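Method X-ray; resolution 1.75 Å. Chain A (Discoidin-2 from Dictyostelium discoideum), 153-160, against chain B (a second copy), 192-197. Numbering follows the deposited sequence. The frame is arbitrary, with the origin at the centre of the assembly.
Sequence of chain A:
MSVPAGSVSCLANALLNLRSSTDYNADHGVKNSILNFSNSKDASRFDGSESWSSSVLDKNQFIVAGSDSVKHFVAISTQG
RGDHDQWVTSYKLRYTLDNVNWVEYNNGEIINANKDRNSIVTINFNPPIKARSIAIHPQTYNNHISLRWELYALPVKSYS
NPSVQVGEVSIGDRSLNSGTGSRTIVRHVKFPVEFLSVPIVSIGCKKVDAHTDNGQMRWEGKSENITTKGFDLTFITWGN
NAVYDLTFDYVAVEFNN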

ATOM      1  N   ALA A 153     -15.515   5.629   1.775  1.00  7.94           N
ATOM      2  CA  ALA A 153     -14.959   4.273   1.792  1.00  7.97           C
ATOM      3  C   ALA A 153     -14.855   3.776   3.232  1.00  7.92           C
ATOM      4  O   ALA A 153     -14.819   4.568   4.177  1.00  7.59           O
ATOM      5  CB  ALA A 153     -13.554   4.255   1.118  1.00  8.07           C
ATOM      6  N   LEU A 154     -14.800   2.457   3.406  1.00  8.31           N
ATOM      7  CA  LEU A 154     -14.512   1.935   4.738  1.00  9.68           C
ATOM      8  C   LEU A 154     -13.132   2.389   5.193  1.00  9.87           C
ATOM      9  O   LEU A 154     -12.225   2.463   4.393  1.00 10.16           O
ATOM     10  CB  LEU A 154     -14.521   0.410   4.731  1.00  9.25           C
ATOM     11  CG  LEU A 154     -15.873  -0.233   4.436  1.00  9.55           C
ATOM     12  CD1 LEU A 154     -15.710  -1.763   4.410  1.00 12.31           C
ATOM     13  CD2 LEU A 154     -16.892   0.217   5.499  1.00  9.89           C
ATOM     14  N   PRO A 155     -12.961   2.661   6.492  1.00 11.37           N
ATOM     15  CA  PRO A 155     -11.604   2.942   6.988  1.00 12.13           C
ATOM     16  C   PRO A 155     -10.707   1.736   6.820  1.00 12.65           C
ATOM     17  O   PRO A 155     -11.207   0.590   6.772  1.00 12.09           O
ATOM     18  CB  PRO A 155     -11.796   3.182   8.502  1.00 12.55           C
ATOM     19  CG  PRO A 155     -13.190   3.333   8.712  1.00 13.60           C
ATOM     20  CD  PRO A 155     -13.975   2.752   7.551  1.00 11.96           C
ATOM     21  N   VAL A 156      -9.400   1.989   6.758  1.00 13.14           N
ATOM     22  CA  VAL A 156      -8.393   0.926   6.707  1.00 15.03           C
ATOM     23  C   VAL A 156      -8.411   0.168   8.033  1.00 15.33           C
ATOM     24  O   VAL A 156      -8.580   0.754   9.092  1.00 16.10           O
ATOM     25  CB  VAL A 156      -6.978   1.477   6.354  1.00 15.09           C
ATOM     26  CG1 VAL A 156      -5.972   0.343   6.226  1.00 17.28           C
ATOM     27  CG2 VAL A 156      -7.030   2.232   5.024  1.00 17.78           C
ATOM     28  N   LYS A 157      -8.292  -1.151   7.968  1.00 16.50           N
ATOM     29  CA  LYS A 157      -8.285  -1.954   9.193  1.00 17.49           C
ATOM     30  C   LYS A 157      -6.890  -1.892   9.819  1.00 17.49           C
ATOM     31  O   LYS A 157      -5.914  -1.692   9.112  1.00 16.57           O
ATOM     32  CB  LYS A 157      -8.637  -3.398   8.845  1.00 18.13           C
ATOM     33  CG  LYS A 157     -10.034  -3.594   8.285  1.00 19.83           C
ATOM     34  CD  LYS A 157     -11.038  -3.785   9.410  1.00 24.48           C
ATOM     35  CE  LYS A 157     -12.358  -4.339   8.885  1.00 24.39           C
ATOM     36  NZ  LYS A 157     -13.181  -4.933   9.986  1.00 27.51           N
ATOM     37  N   SER A 158      -6.806  -2.059  11.138  1.00 19.04           N
ATOM     38  CA  SER A 158      -5.516  -2.011  11.840  1.00 21.18           C
ATOM     39  C   SER A 158      -4.591  -3.131  11.375  1.00 21.39           C
ATOM     40  O   SER A 158      -3.369  -3.014  11.481  1.00 22.46           O
ATOM     41  CB  SER A 158      -5.716  -2.137  13.349  1.00 21.56           C
ATOM     42  OG  SER A 158      -6.526  -3.262  13.650  1.00 24.04           O
ATOM     43  N   TYR A 159      -5.183  -4.202  10.848  1.00 21.39           N
ATOM     44  CA  TYR A 159      -4.415  -5.365  10.380  1.00 21.80           C
ATOM     45  C   TYR A 159      -3.901  -5.266   8.944  1.00 22.03           C
ATOM     46  O   TYR A 159      -3.279  -6.208   8.441  1.00 22.22           O
ATOM     47  CB  TYR A 159      -5.235  -6.656  10.548  1.00 21.75           C
ATOM     48  CG  TYR A 159      -6.614  -6.681   9.910  1.00 22.53           C
ATOM     49  CD1 TYR A 159      -6.791  -6.527   8.529  1.00 23.09           C
ATOM     50  CD2 TYR A 159      -7.747  -6.889  10.691  1.00 22.04           C
ATOM     51  CE1 TYR A 159      -8.082  -6.569   7.957  1.00 24.10           C
ATOM     52  CE2 TYR A 159      -9.018  -6.936  10.143  1.00 22.36           C
ATOM     53  CZ  TYR A 159      -9.186  -6.776   8.788  1.00 24.10           C
ATOM     54  OH  TYR A 159     -10.466  -6.824   8.278  1.00 25.45           O
ATOM     55  N   SER A 160      -4.163  -4.152   8.260  1.00 21.44           N
ATOM     56  CA  SER A 160      -3.796  -4.090   6.843  1.00 21.56           C
ATOM     57  C   SER A 160      -2.365  -3.605   6.636  1.00 20.65           C
ATOM     58  O   SER A 160      -1.816  -2.881   7.462  1.00 19.92           O
ATOM     59  CB  SER A 160      -4.770  -3.214   6.070  1.00 21.83           C
ATOM     60  OG  SER A 160      -4.819  -1.962   6.685  1.00 26.68           O
TER
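Chain B 192-197: PVEFLS

Residues V193(B) to L196(B) lie on chain A as an irregular, largely extended strip, with P192(B) and S197(B) clear of it. V193(B), E194(B) and F195(B) have extended backbone angles, and L196(B) then turns to phi/psi of -76/-30°. The end-to-end direction of the segment, taken from V193(B) to L196(B), makes an angle of 128° with that of chain A from L154(A) to Y159(A), so the two stretches run obliquely and in broadly opposed senses. The CA atoms of Y159(A) and V193(B) are 8.3 Å apart and those of K157(A) and F195(B) 8.6 Å, a gap that the chain A side chains span to reach both side chains and backbone of chain B. Together the stretches bury 359 Å².

Y159(A) contributes the largest share. It belongs to a type I turn from K157(A) to S160(A), closed by a backbone hydrogen bond from S160(A) N to K157(A) O (3.1 Å), and its CA-to-CB bond points toward chain B. F195(B) CD1 lies over one face of the tyrosine ring, 3.8 Å from Y159(A) CZ; the two rings meet obliquely, with centroids 4.9 Å apart and planes at 47°. V193(B) CG1 packs 3.8 Å from Y159(A) CE2. The phenol reaches the chain B backbone, where Y159(A) OH donates a hydrogen bond to E194(B) O at 3.3 Å.

The same carbonyl accepts a shorter bond from K157(A) NZ, 2.9 Å from E194(B) O. Two chain A side chains thus converge on one backbone oxygen, while the E194(B) side chain sets out away from chain A.

L196(B) covers the most surface on the chain B side. Its CA-to-CB bond points sideways, but the end of the side chain comes nearer, placing L196(B) CD2 3.8 Å from K157(A) CE and 4.0 Å from L154(A) CD1. K157(A) thus meets L196(B) through CE, next to the NZ that bonds E194(B) O.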

ATOM      1  N   PRO B 192      -8.957 -11.227  16.677  1.00 18.59           N
ATOM      2  CA  PRO B 192      -9.106  -9.960  17.413  1.00 20.00           C
ATOM      3  C   PRO B 192     -10.103  -9.006  16.735  1.00 20.84           C
ATOM      4  O   PRO B 192     -10.926  -8.388  17.420  1.00 21.62           O
ATOM      5  CB  PRO B 192      -7.695  -9.391  17.403  1.00 20.31           C
ATOM      6  CG  PRO B 192      -6.805 -10.636  17.412  1.00 20.30           C
ATOM      7  CD  PRO B 192      -7.540 -11.589  16.480  1.00 18.80           C
ATOM      8  N   VAL B 193     -10.059  -8.924  15.404  1.00 20.55           N
ATOM      9  CA  VAL B 193     -10.968  -8.072  14.623  1.00 20.76           C
ATOM     10  C   VAL B 193     -11.578  -8.887  13.497  1.00 20.10           C
ATOM     11  O   VAL B 193     -10.896  -9.745  12.924  1.00 20.14           O
ATOM     12  CB  VAL B 193     -10.187  -6.857  13.995  1.00 21.04           C
ATOM     13  CG1 VAL B 193     -11.111  -5.962  13.152  1.00 21.06           C
ATOM     14  CG2 VAL B 193      -9.511  -6.049  15.063  1.00 22.59           C
ATOM     15  N   GLU B 194     -12.842  -8.634  13.160  1.00 19.25           N
ATOM     16  CA  GLU B 194     -13.482  -9.358  12.066  1.00 19.22           C
ATOM     17  C   GLU B 194     -12.903  -8.917  10.719  1.00 19.26           C
ATOM     18  O   GLU B 194     -12.746  -7.714  10.459  1.00 19.96           O
ATOM     19  CB  GLU B 194     -15.010  -9.197  12.084  1.00 18.89           C
ATOM     20  CG  GLU B 194     -15.711  -9.980  10.985  1.00 19.35           C
ATOM     21  CD  GLU B 194     -17.235  -9.898  11.024  1.00 20.35           C
ATOM     22  OE1 GLU B 194     -17.798  -9.196  11.891  1.00 20.15           O
ATOM     23  OE2 GLU B 194     -17.869 -10.576  10.199  1.00 20.98           O
ATOM     24  N   PHE B 195     -12.543  -9.890   9.887  1.00 17.75           N
ATOM     25  CA  PHE B 195     -12.060  -9.627   8.538  1.00 17.71           C
ATOM     26  C   PHE B 195     -13.228  -9.208   7.628  1.00 17.96           C
ATOM     27  O   PHE B 195     -14.390  -9.542   7.888  1.00 17.69           O
ATOM     28  CB  PHE B 195     -11.421 -10.883   7.922  1.00 17.07           C
ATOM     29  CG  PHE B 195     -10.017 -11.201   8.418  1.00 15.89           C
ATOM     30  CD1 PHE B 195      -8.925 -10.455   8.013  1.00 14.29           C
ATOM     31  CD2 PHE B 195      -9.793 -12.315   9.218  1.00 16.67           C
ATOM     32  CE1 PHE B 195      -7.623 -10.777   8.431  1.00 14.59           C
ATOM     33  CE2 PHE B 195      -8.489 -12.644   9.646  1.00 14.74           C
ATOM     34  CZ  PHE B 195      -7.412 -11.885   9.256  1.00 15.18           C
ATOM     35  N   LEU B 196     -12.900  -8.528   6.529  1.00 19.12           N
ATOM     36  CA  LEU B 196     -13.909  -8.194   5.512  1.00 19.90           C
ATOM     37  C   LEU B 196     -14.299  -9.385   4.630  1.00 20.14           C
ATOM     38  O   LEU B 196     -15.439  -9.476   4.149  1.00 21.40           O
ATOM     39  CB  LEU B 196     -13.435  -7.005   4.663  1.00 20.36           C
ATOM     40  CG  LEU B 196     -13.280  -5.698   5.447  1.00 22.14           C
ATOM     41  CD1 LEU B 196     -12.706  -4.594   4.548  1.00 25.12           C
ATOM     42  CD2 LEU B 196     -14.620  -5.294   6.048  1.00 22.24           C
ATOM     43  N   SER B 197     -13.364 -10.314   4.421  1.00 18.92           N
ATOM     44  CA  SER B 197     -13.666 -11.543   3.687  1.00 18.07           C
ATOM     45  C   SER B 197     -12.965 -12.708   4.401  1.00 16.86           C
ATOM     46  O   SER B 197     -12.195 -12.487   5.349  1.00 16.22           O
ATOM     47  CB  SER B 197     -13.183 -11.449   2.248  1.00 18.01           C
ATOM     48  OG  SER B 197     -11.774 -11.320   2.217  1.00 18.67           O
TER